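Local coordinates for transcriptional regulator, MarR family (Neisseria meningitidis serogroup B, PDB 3G3Z), which probably binds DNA and regulates transcription, as a dimeric member of the MarR family of winged helix-turn-helix proteins, at residues 23-29 against 102-106. Numbering follows the deposited sequence.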
loop_
_atom_site.group_PDB
_atom_site.type_symbol
_atom_site.label_atom_id
_atom_site.label_comp_id
_atom_site.label_asym_id
_atom_site.label_seq_id
_atom_site.Cartn_x
_atom_site.Cartn_y
_atom_site.Cartn_z
ATOM N N TRP A 23 12.014 1.148 -0.740
ATOM C CA TRP A 23 12.999 1.992 -0.070
ATOM C C TRP A 23 13.365 1.427 1.309
ATOM O O TRP A 23 14.543 1.318 1.641
ATOM C CB TRP A 23 12.519 3.443 0.063
ATOM C CG TRP A 23 13.509 4.249 0.793
ATOM C CD1 TRP A 23 14.632 4.834 0.278
ATOM C CD2 TRP A 23 13.527 4.519 2.201
ATOM N NE1 TRP A 23 15.328 5.475 1.272
ATOM C CE2 TRP A 23 14.676 5.290 2.462
ATOM C CE3 TRP A 23 12.681 4.185 3.264
ATOM C CZ2 TRP A 23 14.998 5.737 3.745
ATOM C CZ3 TRP A 23 12.999 4.629 4.532
ATOM C CH2 TRP A 23 14.142 5.393 4.763
ATOM N N ILE A 24 12.355 1.072 2.102
ATOM C CA ILE A 24 12.570 0.469 3.414
ATOM C C ILE A 24 13.466 -0.766 3.285
ATOM O O ILE A 24 14.380 -0.965 4.095
ATOM C CB ILE A 24 11.233 0.078 4.116
ATOM C CG1 ILE A 24 10.439 1.334 4.511
ATOM C CG2 ILE A 24 11.505 -0.781 5.340
ATOM C CD1 ILE A 24 9.059 1.074 5.178
ATOM N N GLY A 25 13.208 -1.574 2.254
ATOM C CA GLY A 25 13.959 -2.811 2.028
ATOM C C GLY A 25 15.418 -2.546 1.706
ATOM O O GLY A 25 16.280 -3.367 2.010
ATOM N N GLN A 26 15.686 -1.391 1.088
ATOM C CA GLN A 26 17.049 -0.957 0.759
ATOM C C GLN A 26 17.843 -0.508 1.981
ATOM O O GLN A 26 19.057 -0.267 1.877
ATOM C CB GLN A 26 17.052 0.145 -0.317
ATOM C CG GLN A 26 16.518 -0.300 -1.687
ATOM C CD GLN A 26 17.239 -1.522 -2.242
ATOM O OE1 GLN A 26 18.391 -1.443 -2.678
ATOM N NE2 GLN A 26 16.568 -2.661 -2.216
ATOM N N GLN A 27 17.161 -0.380 3.122
ATOM C CA GLN A 27 17.828 -0.158 4.410
ATOM C C GLN A 27 18.092 -1.507 5.083
ATOM O O GLN A 27 18.580 -1.563 6.208
ATOM C CB GLN A 27 17.011 0.762 5.342
ATOM C CG GLN A 27 16.339 1.973 4.661
ATOM C CD GLN A 27 17.265 2.757 3.736
ATOM O OE1 GLN A 27 18.236 3.374 4.182
ATOM N NE2 GLN A 27 16.944 2.763 2.444
ATOM N N ASP A 28 17.775 -2.586 4.364
ATOM C CA ASP A 28 17.914 -3.964 4.846
ATOM C C ASP A 28 16.907 -4.284 5.955
ATOM O O ASP A 28 17.123 -5.167 6.796
ATOM C CB ASP A 28 19.369 -4.283 5.234
ATOM C CG ASP A 28 20.239 -4.608 4.024
ATOM O OD1 ASP A 28 19.711 -4.630 2.893
ATOM O OD2 ASP A 28 21.449 -4.857 4.202
ATOM N N LEU A 29 15.777 -3.575 5.912
ATOM C CA LEU A 29 14.712 -3.767 6.889
ATOM C C LEU A 29 13.403 -4.137 6.200
ATOM O O LEU A 29 13.368 -4.450 5.005
ATOM C CB LEU A 29 14.560 -2.505 7.774
ATOM C CG LEU A 29 15.749 -2.196 8.696
ATOM C CD1 LEU A 29 15.738 -0.748 9.159
ATOM C CD2 LEU A 29 15.789 -3.139 9.900
ATOM N N LEU A 102 19.342 4.965 10.059
ATOM C CA LEU A 102 18.022 4.837 9.453
ATOM C C LEU A 102 17.305 6.175 9.390
ATOM O O LEU A 102 16.748 6.525 8.357
ATOM C CB LEU A 102 17.157 3.800 10.183
ATOM C CG LEU A 102 15.743 3.641 9.627
ATOM C CD1 LEU A 102 15.815 3.060 8.187
ATOM C CD2 LEU A 102 14.888 2.761 10.534
ATOM N N THR A 103 17.316 6.927 10.489
ATOM C CA THR A 103 16.696 8.254 10.476
ATOM C C THR A 103 17.407 9.164 9.485
ATOM O O THR A 103 16.771 9.968 8.798
ATOM C CB THR A 103 16.691 8.911 11.857
ATOM O OG1 THR A 103 18.036 9.012 12.341
ATOM C CG2 THR A 103 15.861 8.082 12.818
ATOM N N GLU A 104 18.722 9.017 9.391
ATOM C CA GLU A 104 19.491 9.855 8.476
ATOM C C GLU A 104 19.161 9.580 7.012
ATOM O O GLU A 104 18.933 10.513 6.246
ATOM C CB GLU A 104 20.988 9.729 8.744
ATOM C CG GLU A 104 21.429 10.508 9.955
ATOM C CD GLU A 104 22.837 10.151 10.389
ATOM O OE1 GLU A 104 23.773 10.338 9.580
ATOM O OE2 GLU A 104 23.005 9.690 11.540
ATOM N N SER A 105 19.129 8.305 6.628
ATOM C CA SER A 105 18.769 7.939 5.257
ATOM C C SER A 105 17.325 8.300 4.934
ATOM O O SER A 105 17.029 8.691 3.805
ATOM C CB SER A 105 19.029 6.458 4.969
ATOM O OG SER A 105 18.497 5.648 5.986
ATOM N N ALA A 106 16.442 8.178 5.928
ATOM C CA ALA A 106 15.037 8.588 5.781
ATOM C C ALA A 106 14.919 10.077 5.525
ATOM O O ALA A 106 14.160 10.499 4.646
ATOM C CB ALA A 106 14.233 8.202 7.003
HETATM O O HOH W 1 17.708 7.206 1.321
#
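Trp23, near the C-terminal end of helix 5-25, drives the far rim of its indole against helix 93-117: CH2 lies 3.5 Å from Ala106 CA and 3.6 Å from Ala106 CB. Alanine, with only a methyl beyond CA, lets the ring come up to the helix backbone. With CG anti to the backbone N (chi1 178°), the ring extends toward that helix, where it also stacks with Phe109; Ile140 of the second subunit packs on it too. Leu29 CD1 lies 3.9 Å from Leu102 CD2, tip to tip, and the aliphatic part of Gln27 lies against Leu102 CD1.

Gln27, bent at chi2 (-48°), brings NE2 over one face of the indole, toward its rim, and NE2 donates an almost straight bond to Trp23 O (2.9 Å, 175°). This turns Gln27 OE1 toward Ser105 OG, 2.9 Å away; Ser105 OG also lies within hydrogen-bonding reach of Pro101 O and Leu102 O. At the indole edge a water accepts from Trp23 NE1 and donates to Ser105 O.

The C-terminal end of helix 5-25, closed by a Schellman motif at Asp28, is thus joined to helix 93-117 by apolar packing, an amide-hydroxyl pairing and a water bridge.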